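PDB 3MT1: putative carboxynorspermidine decarboxylase protein from Sinorhizobium meliloti, which probably decarboxylates carboxynorspermidine and carboxyspermidine in polyamine biosynthesis, working as a homodimer with pyridoxal 5'-phosphate as cofactor. Local coordinates for residues A40-F45 with L65-F70; H162-K168 with G198-F202; N255-S261 with S287-K293. All coordinates share one frame; numbering follows the deposited sequence.

Overall arrangement
The three contacts lie in two parts of a class-II decarboxylase subunit. Interactions 1 and 2 belong to the parallel eight-stranded barrel, and interaction 3 to the mixed sheet of the other part. In interaction 2 a sulfate ion is bound by G199 N, and also by the backbone N of E233, a predicted substrate-binding residue; it probably marks the cofactor phosphate site. Interactions 1 and 3 are away from the predicted substrate residues, but both touch the second subunit of the homodimer. No two of the contacts meet. The centres of interactions 1 and 2 are about 23 Å apart, with nearest atoms about 13 Å apart. The centre of interaction 3 is about 34 Å from that of interaction 1 and about 32 Å from that of interaction 2.

Interaction 1: A40-F45 with L65-F70; sequences ATWSVF and LGRERF
The guanidinium of R69 lies flat on the W42 indole, a cation-pi stack with the two planes 18° apart. R69 CZ is 4.1 Å from the centroid of the W42 six-membered ring, over its face. The R69 chain bends at chi2 (-62°), which turns it along the indole. L65 meets the other end of the ring system, with its CD1 3.6 Å from W42 CD1. Its second methyl, CD2, touches A40 CB at 3.7 Å. Deeper in, F45 and F70 form a T-shaped pair with planes at 61°. F70 CD2 comes 3.5 Å from F45 CG over one face of the F45 ring. W42 CA covers the opposite face, and R69 O lies in plane at the edge. E361 of the second subunit binds both stacked groups: its carboxylate pairs with R69 NE and its carbonyl accepts a hydrogen bond from W42 NE1. With an alanine in place of W42, the R69 guanidinium would probably lose its flat support and the E361 carbonyl of the second subunit its indole donor. The contact joins the loop after barrel strand 31-35 to the later part of helix 60-70, and F45 and F70 both pack on L34 of that strand.

Interaction 2: H162-K168 with G198-F202; sequences HNNCENK and GGIHF. With SO4 (sulfate ion), chain D.
Segments 162-168 and 198-202 run side by side, with C165 near G199 and N167 near I200, where the backbones form a single bridge. Both are loops that follow neighbouring strands, 158-160 and 193-195, of the parallel eight-stranded alpha/beta barrel typical of fold-type III pyridoxal phosphate enzymes. H201 N donates to N167 O at 2.8 Å, nearly straight at 176°. N167 N reaches G199 O in a weak, bent hydrogen bond. G199 has a positive phi (74°), and a CB on it would run into N164 O. A CB on G198 would collide with the sulfate.

The sulfate O3 accepts a hydrogen bond from G199 N at 2.9 Å. The ion is also held by the backbone N of G232 and E233 and by Y324 OH. It probably comes from the crystallisation liquor. Its bonds to backbone N atoms of two loops, one of them glycine-rich, are consistent with it sitting where the cofactor phosphate binds in this family.

H162 fixes the start of the glycine segment. Its ND1 accepts a hydrogen bond from G198 N at 2.7 Å, with the donor close to the imidazole plane. CG stands anti to the backbone N of H162 (chi1 174°), which carries the ring across to G198. In relatives the corresponding histidine stacks on the cofactor ring, and H162 may do the same. N164 CB packs on I200 CG1 at 4.0 Å. The amide of N164 is held from its own segment, since N167 ND2 donates to N164 OD1 at 2.8 Å. N167 OD1 in turn accepts a hydrogen bond from D169 N. The H201 side chain is about 4 Å from that of E233, a predicted substrate residue. K168 CE lies over one face of the H201 ring, 4.2 Å from ND1.

Interaction 3: N255-S261 with S287-K293; sequences NLAIVDS and SYMICGK
L256 CD2 drops into the notch between M289 and C291. It is 3.5 Å from CB of M289, a selenomethionine, and 3.5 Å from C291 SG. The L256 and M289 side chains lie alongside each other and point the same way. On this face I258 follows, with its CG2 over G292 O. On the other face, the small A257 CB sits 3.8 Å from Y288 CD1, and N255 CB lies over one face of the Y288 ring, a CH-pi contact, 4.1 Å from the centroid. Y288 OH is anchored on L310 N.

Strands 255-259 and 286-291 are parallel neighbours in the mixed sheet of the C-terminal beta domain, with two short helices between them in sequence. Regular backbone bonds join them, such as A257 N to M289 O at 2.8 Å. Strands 240-251 and 300-306 flank the pair.

At the far end V259 CG1 packs against I290 CG2, at 3.3 Å, and F301 also packs on V259. Beyond the strands, K293 N donates to S261 O at 2.7 Å. K293 CD lies 4.0 Å from D260 CA. The chain bends at chi3 and chi4 beyond this, where NZ binds E85 and A80 O of the second subunit.

Interaction 1: A40-F45 with L65-F70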
loop_
_atom_site.group_PDB
_atom_site.type_symbol
_atom_site.label_atom_id
_atom_site.label_comp_id
_atom_site.label_asym_id
_atom_site.label_seq_id
_atom_site.Cartn_x
_atom_site.Cartn_y
_atom_site.Cartn_z
ATOM N N ALA B 40 -8.539 -12.474 -1.046
ATOM C CA ALA B 40 -9.876 -12.259 -0.533
ATOM C C ALA B 40 -10.790 -11.720 -1.648
ATOM O O ALA B 40 -11.741 -10.962 -1.421
ATOM C CB ALA B 40 -9.819 -11.332 0.652
ATOM N N THR B 41 -10.520 -12.170 -2.868
ATOM C CA THR B 41 -11.292 -11.756 -4.018
ATOM C C THR B 41 -12.537 -12.634 -4.076
ATOM O O THR B 41 -12.582 -13.654 -4.807
ATOM C CB THR B 41 -10.466 -11.884 -5.256
ATOM O OG1 THR B 41 -9.371 -10.989 -5.135
ATOM C CG2 THR B 41 -11.251 -11.503 -6.494
ATOM N N TRP B 42 -13.543 -12.202 -3.324
ATOM C CA TRP B 42 -14.665 -13.056 -2.999
ATOM C C TRP B 42 -15.530 -13.530 -4.181
ATOM O O TRP B 42 -16.139 -14.589 -4.087
ATOM C CB TRP B 42 -15.525 -12.465 -1.882
ATOM C CG TRP B 42 -16.006 -11.055 -2.077
ATOM C CD1 TRP B 42 -15.371 -9.899 -1.684
ATOM C CD2 TRP B 42 -17.227 -10.657 -2.664
ATOM N NE1 TRP B 42 -16.103 -8.823 -2.024
ATOM C CE2 TRP B 42 -17.270 -9.250 -2.610
ATOM C CE3 TRP B 42 -18.308 -11.350 -3.215
ATOM C CZ2 TRP B 42 -18.347 -8.509 -3.122
ATOM C CZ3 TRP B 42 -19.394 -10.618 -3.707
ATOM C CH2 TRP B 42 -19.396 -9.212 -3.673
ATOM N N SER B 43 -15.536 -12.807 -5.299
ATOM C CA SER B 43 -16.338 -13.245 -6.437
ATOM C C SER B 43 -15.963 -14.624 -7.010
ATOM O O SER B 43 -16.714 -15.166 -7.861
ATOM C CB SER B 43 -16.278 -12.225 -7.573
ATOM O OG SER B 43 -14.935 -12.060 -7.980
ATOM N N VAL B 44 -14.812 -15.172 -6.581
ATOM C CA VAL B 44 -14.416 -16.507 -6.985
ATOM C C VAL B 44 -14.543 -17.520 -5.845
ATOM O O VAL B 44 -14.189 -18.685 -6.011
ATOM C CB VAL B 44 -12.983 -16.567 -7.673
ATOM C CG1 VAL B 44 -12.902 -15.651 -8.907
ATOM C CG2 VAL B 44 -11.845 -16.293 -6.685
ATOM N N PHE B 45 -15.067 -17.101 -4.698
ATOM C CA PHE B 45 -15.287 -18.051 -3.621
ATOM C C PHE B 45 -16.230 -19.213 -3.983
ATOM O O PHE B 45 -16.041 -20.342 -3.534
ATOM C CB PHE B 45 -15.806 -17.350 -2.374
ATOM C CG PHE B 45 -14.781 -16.508 -1.675
ATOM C CD1 PHE B 45 -13.453 -16.516 -2.068
ATOM C CD2 PHE B 45 -15.144 -15.720 -0.601
ATOM C CE1 PHE B 45 -12.537 -15.741 -1.421
ATOM C CE2 PHE B 45 -14.187 -14.944 0.063
ATOM C CZ PHE B 45 -12.908 -14.965 -0.355
ATOM N N LEU B 65 -15.900 -11.474 6.285
ATOM C CA LEU B 65 -15.916 -11.766 4.870
ATOM C C LEU B 65 -15.982 -13.272 4.661
ATOM O O LEU B 65 -16.723 -13.708 3.801
ATOM C CB LEU B 65 -14.693 -11.182 4.139
ATOM C CG LEU B 65 -14.564 -11.523 2.656
ATOM C CD1 LEU B 65 -15.578 -10.768 1.805
ATOM C CD2 LEU B 65 -13.224 -11.203 2.181
ATOM N N GLY B 66 -15.225 -14.055 5.449
ATOM C CA GLY B 66 -15.145 -15.504 5.277
ATOM C C GLY B 66 -16.475 -16.146 5.635
ATOM O O GLY B 66 -16.950 -17.021 4.913
ATOM N N ARG B 67 -17.075 -15.710 6.754
ATOM C CA ARG B 67 -18.391 -16.195 7.145
ATOM C C ARG B 67 -19.448 -15.841 6.119
ATOM O O ARG B 67 -20.139 -16.737 5.647
ATOM C CB ARG B 67 -18.801 -15.737 8.556
ATOM C CG ARG B 67 -20.281 -16.041 8.959
ATOM C CD ARG B 67 -20.693 -17.539 8.933
ATOM N NE ARG B 67 -19.999 -18.313 9.968
ATOM C CZ ARG B 67 -19.327 -19.457 9.772
ATOM N NH1 ARG B 67 -19.249 -20.022 8.561
ATOM N NH2 ARG B 67 -18.722 -20.050 10.802
ATOM N N GLU B 68 -19.556 -14.567 5.747
ATOM C CA GLU B 68 -20.637 -14.131 4.847
ATOM C C GLU B 68 -20.518 -14.560 3.405
ATOM O O GLU B 68 -21.521 -14.775 2.768
ATOM C CB GLU B 68 -20.858 -12.622 4.926
ATOM C CG GLU B 68 -21.361 -12.219 6.322
ATOM C CD GLU B 68 -21.665 -10.742 6.489
ATOM O OE1 GLU B 68 -21.550 -9.981 5.499
ATOM O OE2 GLU B 68 -22.014 -10.339 7.619
ATOM N N ARG B 69 -19.317 -14.700 2.865
ATOM C CA ARG B 69 -19.211 -14.964 1.428
ATOM C C ARG B 69 -18.536 -16.289 1.163
ATOM O O ARG B 69 -18.535 -16.761 0.046
ATOM C CB ARG B 69 -18.358 -13.893 0.707
ATOM C CG ARG B 69 -18.815 -12.486 0.729
ATOM C CD ARG B 69 -20.126 -12.318 0.074
ATOM N NE ARG B 69 -20.528 -10.933 0.123
ATOM C CZ ARG B 69 -21.529 -10.420 -0.589
ATOM N NH1 ARG B 69 -22.235 -11.194 -1.425
ATOM N NH2 ARG B 69 -21.809 -9.117 -0.475
ATOM N N PHE B 70 -17.869 -16.861 2.144
ATOM C CA PHE B 70 -17.222 -18.122 1.861
ATOM C C PHE B 70 -17.966 -19.265 2.493
ATOM O O PHE B 70 -18.167 -20.281 1.849
ATOM C CB PHE B 70 -15.752 -18.125 2.274
ATOM C CG PHE B 70 -14.958 -19.263 1.667
ATOM C CD1 PHE B 70 -15.155 -20.579 2.085
ATOM C CD2 PHE B 70 -14.028 -19.017 0.673
ATOM C CE1 PHE B 70 -14.445 -21.607 1.504
ATOM C CE2 PHE B 70 -13.278 -20.049 0.110
ATOM C CZ PHE B 70 -13.474 -21.327 0.519
#

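Interaction 2: H162-K168 with G198-F202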
loop_
_atom_site.group_PDB
_atom_site.type_symbol
_atom_site.label_atom_id
_atom_site.label_comp_id
_atom_site.label_asym_id
_atom_site.label_seq_id
_atom_site.Cartn_x
_atom_site.Cartn_y
_atom_site.Cartn_z
ATOM N N HIS B 162 2.598 -21.879 12.869
ATOM C CA HIS B 162 2.816 -21.432 11.508
ATOM C C HIS B 162 4.267 -20.964 11.415
ATOM O O HIS B 162 4.609 -19.811 11.727
ATOM C CB HIS B 162 1.792 -20.350 11.130
ATOM C CG HIS B 162 2.019 -19.728 9.783
ATOM N ND1 HIS B 162 1.442 -20.209 8.628
ATOM C CD2 HIS B 162 2.743 -18.642 9.412
ATOM C CE1 HIS B 162 1.808 -19.458 7.605
ATOM N NE2 HIS B 162 2.598 -18.500 8.053
ATOM N N ASN B 163 5.127 -21.907 11.034
ATOM C CA ASN B 163 6.549 -21.642 10.835
ATOM C C ASN B 163 6.959 -21.511 9.365
ATOM O O ASN B 163 7.751 -20.621 9.015
ATOM C CB ASN B 163 7.404 -22.699 11.532
ATOM C CG ASN B 163 6.880 -24.094 11.315
ATOM O OD1 ASN B 163 5.701 -24.274 11.020
ATOM N ND2 ASN B 163 7.749 -25.099 11.472
ATOM N N ASN B 164 6.435 -22.379 8.505
ATOM C CA ASN B 164 6.869 -22.407 7.107
ATOM C C ASN B 164 6.608 -21.108 6.373
ATOM O O ASN B 164 5.721 -20.343 6.751
ATOM C CB ASN B 164 6.241 -23.582 6.372
ATOM C CG ASN B 164 6.480 -24.875 7.084
ATOM O OD1 ASN B 164 7.437 -25.591 6.786
ATOM N ND2 ASN B 164 5.645 -25.167 8.074
ATOM N N CYS B 165 7.384 -20.851 5.328
ATOM C CA CYS B 165 7.241 -19.593 4.652
ATOM C C CYS B 165 7.105 -19.674 3.138
ATOM O O CYS B 165 6.039 -19.452 2.603
ATOM C CB CYS B 165 8.348 -18.646 5.069
ATOM S SG CYS B 165 7.909 -16.954 4.622
ATOM N N GLU B 166 8.168 -19.969 2.424
ATOM C CA GLU B 166 8.008 -20.112 0.988
ATOM C C GLU B 166 8.264 -21.570 0.692
ATOM O O GLU B 166 8.686 -21.912 -0.405
ATOM C CB GLU B 166 9.014 -19.226 0.238
ATOM C CG GLU B 166 10.530 -19.663 0.369
ATOM C CD GLU B 166 11.516 -18.470 0.469
ATOM O OE1 GLU B 166 12.747 -18.671 0.274
ATOM O OE2 GLU B 166 11.057 -17.346 0.754
ATOM N N ASN B 167 7.995 -22.419 1.681
ATOM C CA ASN B 167 8.503 -23.772 1.720
ATOM C C ASN B 167 8.045 -24.664 0.581
ATOM O O ASN B 167 6.937 -25.208 0.584
ATOM C CB ASN B 167 8.224 -24.409 3.071
ATOM C CG ASN B 167 9.089 -25.603 3.329
ATOM O OD1 ASN B 167 9.765 -26.117 2.431
ATOM N ND2 ASN B 167 9.088 -26.054 4.569
ATOM N N LYS B 168 8.957 -24.826 -0.366
ATOM C CA LYS B 168 8.711 -25.416 -1.661
ATOM C C LYS B 168 9.298 -26.828 -1.697
ATOM O O LYS B 168 9.216 -27.519 -2.715
ATOM C CB LYS B 168 9.375 -24.504 -2.708
ATOM C CG LYS B 168 9.001 -24.699 -4.190
ATOM C CD LYS B 168 9.446 -23.490 -5.035
ATOM C CE LYS B 168 8.439 -22.349 -4.888
ATOM N NZ LYS B 168 8.715 -21.217 -5.830
ATOM N N GLY B 198 0.369 -21.963 6.863
ATOM C CA GLY B 198 0.564 -21.882 5.441
ATOM C C GLY B 198 2.039 -21.880 5.115
ATOM O O GLY B 198 2.858 -22.469 5.828
ATOM N N GLY B 199 2.387 -21.216 4.028
ATOM C CA GLY B 199 3.770 -21.138 3.611
ATOM C C GLY B 199 4.278 -22.427 3.013
ATOM O O GLY B 199 5.468 -22.522 2.709
ATOM N N ILE B 200 3.397 -23.420 2.849
ATOM C CA ILE B 200 3.802 -24.740 2.308
ATOM C C ILE B 200 3.313 -24.894 0.875
ATOM O O ILE B 200 2.097 -24.983 0.648
ATOM C CB ILE B 200 3.241 -25.981 3.155
ATOM C CG1 ILE B 200 3.309 -25.747 4.670
ATOM C CG2 ILE B 200 3.966 -27.309 2.761
ATOM C CD1 ILE B 200 2.320 -26.627 5.468
ATOM N N HIS B 201 4.240 -24.982 -0.072
ATOM C CA HIS B 201 3.887 -24.918 -1.500
ATOM C C HIS B 201 3.587 -26.281 -2.106
ATOM O O HIS B 201 4.272 -26.722 -3.048
ATOM C CB HIS B 201 4.979 -24.179 -2.289
ATOM C CG HIS B 201 4.448 -23.315 -3.389
ATOM N ND1 HIS B 201 4.446 -23.707 -4.714
ATOM C CD2 HIS B 201 3.881 -22.084 -3.359
ATOM C CE1 HIS B 201 3.921 -22.746 -5.454
ATOM N NE2 HIS B 201 3.563 -21.752 -4.652
ATOM N N PHE B 202 2.560 -26.950 -1.557
ATOM C CA PHE B 202 2.203 -28.300 -1.997
ATOM C C PHE B 202 1.405 -28.395 -3.293
ATOM O O PHE B 202 1.222 -29.488 -3.823
ATOM C CB PHE B 202 1.544 -29.115 -0.892
ATOM C CG PHE B 202 0.280 -28.529 -0.379
ATOM C CD1 PHE B 202 -0.945 -28.896 -0.941
ATOM C CD2 PHE B 202 0.303 -27.621 0.673
ATOM C CE1 PHE B 202 -2.127 -28.366 -0.469
ATOM C CE2 PHE B 202 -0.882 -27.069 1.150
ATOM C CZ PHE B 202 -2.110 -27.448 0.576
HETATM S S SO4 D . 0.959 -18.170 2.785
HETATM O O1 SO4 D . 2.410 -18.134 2.897
HETATM O O2 SO4 D . 0.503 -17.322 1.697
HETATM O O3 SO4 D . 0.636 -19.571 2.489
HETATM O O4 SO4 D . 0.312 -17.784 4.046
#

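Interaction 3: N255-S261 with S287-K293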
loop_
_atom_site.group_PDB
_atom_site.type_symbol
_atom_site.label_atom_id
_atom_site.label_comp_id
_atom_site.label_asym_id
_atom_site.label_seq_id
_atom_site.Cartn_x
_atom_site.Cartn_y
_atom_site.Cartn_z
ATOM N N ASN B 255 17.491 0.420 -21.808
ATOM C CA ASN B 255 16.199 0.657 -22.450
ATOM C C ASN B 255 15.100 0.604 -21.436
ATOM O O ASN B 255 15.051 -0.319 -20.642
ATOM C CB ASN B 255 15.939 -0.420 -23.461
ATOM C CG ASN B 255 16.701 -0.196 -24.705
ATOM O OD1 ASN B 255 16.377 0.708 -25.475
ATOM N ND2 ASN B 255 17.734 -1.001 -24.921
ATOM N N LEU B 256 14.207 1.588 -21.486
ATOM C CA LEU B 256 13.142 1.758 -20.501
ATOM C C LEU B 256 11.772 1.773 -21.145
ATOM O O LEU B 256 11.589 2.375 -22.203
ATOM C CB LEU B 256 13.327 3.058 -19.728
ATOM C CG LEU B 256 14.420 3.088 -18.665
ATOM C CD1 LEU B 256 14.822 4.536 -18.386
ATOM C CD2 LEU B 256 13.933 2.419 -17.391
ATOM N N ALA B 257 10.816 1.122 -20.485
ATOM C CA ALA B 257 9.434 1.182 -20.910
ATOM C C ALA B 257 8.494 1.445 -19.724
ATOM O O ALA B 257 8.600 0.803 -18.681
ATOM C CB ALA B 257 9.044 -0.103 -21.666
ATOM N N ILE B 258 7.572 2.387 -19.910
ATOM C CA ILE B 258 6.575 2.766 -18.907
ATOM C C ILE B 258 5.254 2.051 -19.163
ATOM O O ILE B 258 4.725 2.115 -20.271
ATOM C CB ILE B 258 6.259 4.290 -18.952
ATOM C CG1 ILE B 258 7.523 5.130 -19.216
ATOM C CG2 ILE B 258 5.481 4.749 -17.663
ATOM C CD1 ILE B 258 8.452 5.254 -18.002
ATOM N N VAL B 259 4.703 1.411 -18.137
ATOM C CA VAL B 259 3.421 0.745 -18.263
ATOM C C VAL B 259 2.348 1.433 -17.421
ATOM O O VAL B 259 2.650 2.252 -16.518
ATOM C CB VAL B 259 3.491 -0.746 -17.898
ATOM C CG1 VAL B 259 4.557 -1.447 -18.760
ATOM C CG2 VAL B 259 3.750 -0.942 -16.404
ATOM N N ASP B 260 1.093 1.098 -17.723
ATOM C CA ASP B 260 -0.011 1.818 -17.135
ATOM C C ASP B 260 -0.387 1.271 -15.750
ATOM O O ASP B 260 -1.544 1.041 -15.459
ATOM C CB ASP B 260 -1.193 1.896 -18.090
ATOM C CG ASP B 260 -1.782 0.521 -18.457
ATOM O OD1 ASP B 260 -1.203 -0.551 -18.112
ATOM O OD2 ASP B 260 -2.860 0.533 -19.121
ATOM N N SER B 261 0.604 1.112 -14.895
ATOM C CA SER B 261 0.404 0.534 -13.596
ATOM C C SER B 261 1.539 1.029 -12.718
ATOM O O SER B 261 2.408 1.762 -13.196
ATOM C CB SER B 261 0.464 -0.989 -13.719
ATOM O OG SER B 261 0.244 -1.653 -12.491
ATOM N N SER B 287 16.677 -6.017 -23.899
ATOM C CA SER B 287 16.559 -5.941 -22.459
ATOM C C SER B 287 15.966 -4.603 -22.026
ATOM O O SER B 287 16.497 -3.525 -22.344
ATOM C CB SER B 287 17.906 -6.229 -21.776
ATOM O OG SER B 287 17.722 -7.092 -20.655
ATOM N N TYR B 288 14.847 -4.694 -21.314
ATOM C CA TYR B 288 14.070 -3.526 -20.889
ATOM C C TYR B 288 13.942 -3.455 -19.384
ATOM O O TYR B 288 13.647 -4.461 -18.718
ATOM C CB TYR B 288 12.663 -3.531 -21.492
ATOM C CG TYR B 288 12.568 -3.013 -22.905
ATOM C CD1 TYR B 288 12.127 -1.719 -23.164
ATOM C CD2 TYR B 288 12.902 -3.820 -23.989
ATOM C CE1 TYR B 288 12.026 -1.234 -24.468
ATOM C CE2 TYR B 288 12.808 -3.352 -25.291
ATOM C CZ TYR B 288 12.374 -2.062 -25.533
ATOM O OH TYR B 288 12.288 -1.600 -26.842
HETATM N N MSE B 289 14.171 -2.264 -18.849
HETATM C CA MSE B 289 13.648 -1.963 -17.532
HETATM C C MSE B 289 12.222 -1.460 -17.713
HETATM O O MSE B 289 11.990 -0.501 -18.459
HETATM C CB MSE B 289 14.499 -0.937 -16.801
HETATM C CG MSE B 289 14.289 -0.990 -15.301
HETATM SE SE MSE B 289 15.217 0.465 -14.408
HETATM C CE MSE B 289 15.812 -0.465 -12.772
ATOM N N ILE B 290 11.273 -2.137 -17.073
ATOM C CA ILE B 290 9.879 -1.728 -17.134
ATOM C C ILE B 290 9.501 -1.040 -15.853
ATOM O O ILE B 290 9.655 -1.598 -14.780
ATOM C CB ILE B 290 8.905 -2.910 -17.369
ATOM C CG1 ILE B 290 9.340 -3.755 -18.572
ATOM C CG2 ILE B 290 7.469 -2.402 -17.564
ATOM C CD1 ILE B 290 10.054 -5.030 -18.161
ATOM N N CYS B 291 8.985 0.170 -15.974
ATOM C CA CYS B 291 8.716 0.983 -14.808
ATOM C C CYS B 291 7.286 1.361 -14.727
ATOM O O CYS B 291 6.595 1.400 -15.745
ATOM C CB CYS B 291 9.507 2.267 -14.868
ATOM S SG CYS B 291 11.215 2.008 -15.247
ATOM N N GLY B 292 6.847 1.647 -13.503
ATOM C CA GLY B 292 5.499 2.101 -13.263
ATOM C C GLY B 292 5.265 3.550 -13.651
ATOM O O GLY B 292 6.182 4.311 -13.975
ATOM N N LYS B 293 4.002 3.918 -13.574
ATOM C CA LYS B 293 3.512 5.225 -13.926
ATOM C C LYS B 293 3.759 6.236 -12.777
ATOM O O LYS B 293 3.391 7.382 -12.898
ATOM C CB LYS B 293 2.007 5.061 -14.157
ATOM C CG LYS B 293 1.416 5.811 -15.320
ATOM C CD LYS B 293 -0.077 5.482 -15.447
ATOM C CE LYS B 293 -0.913 6.745 -15.365
ATOM N NZ LYS B 293 -0.822 7.538 -16.624
#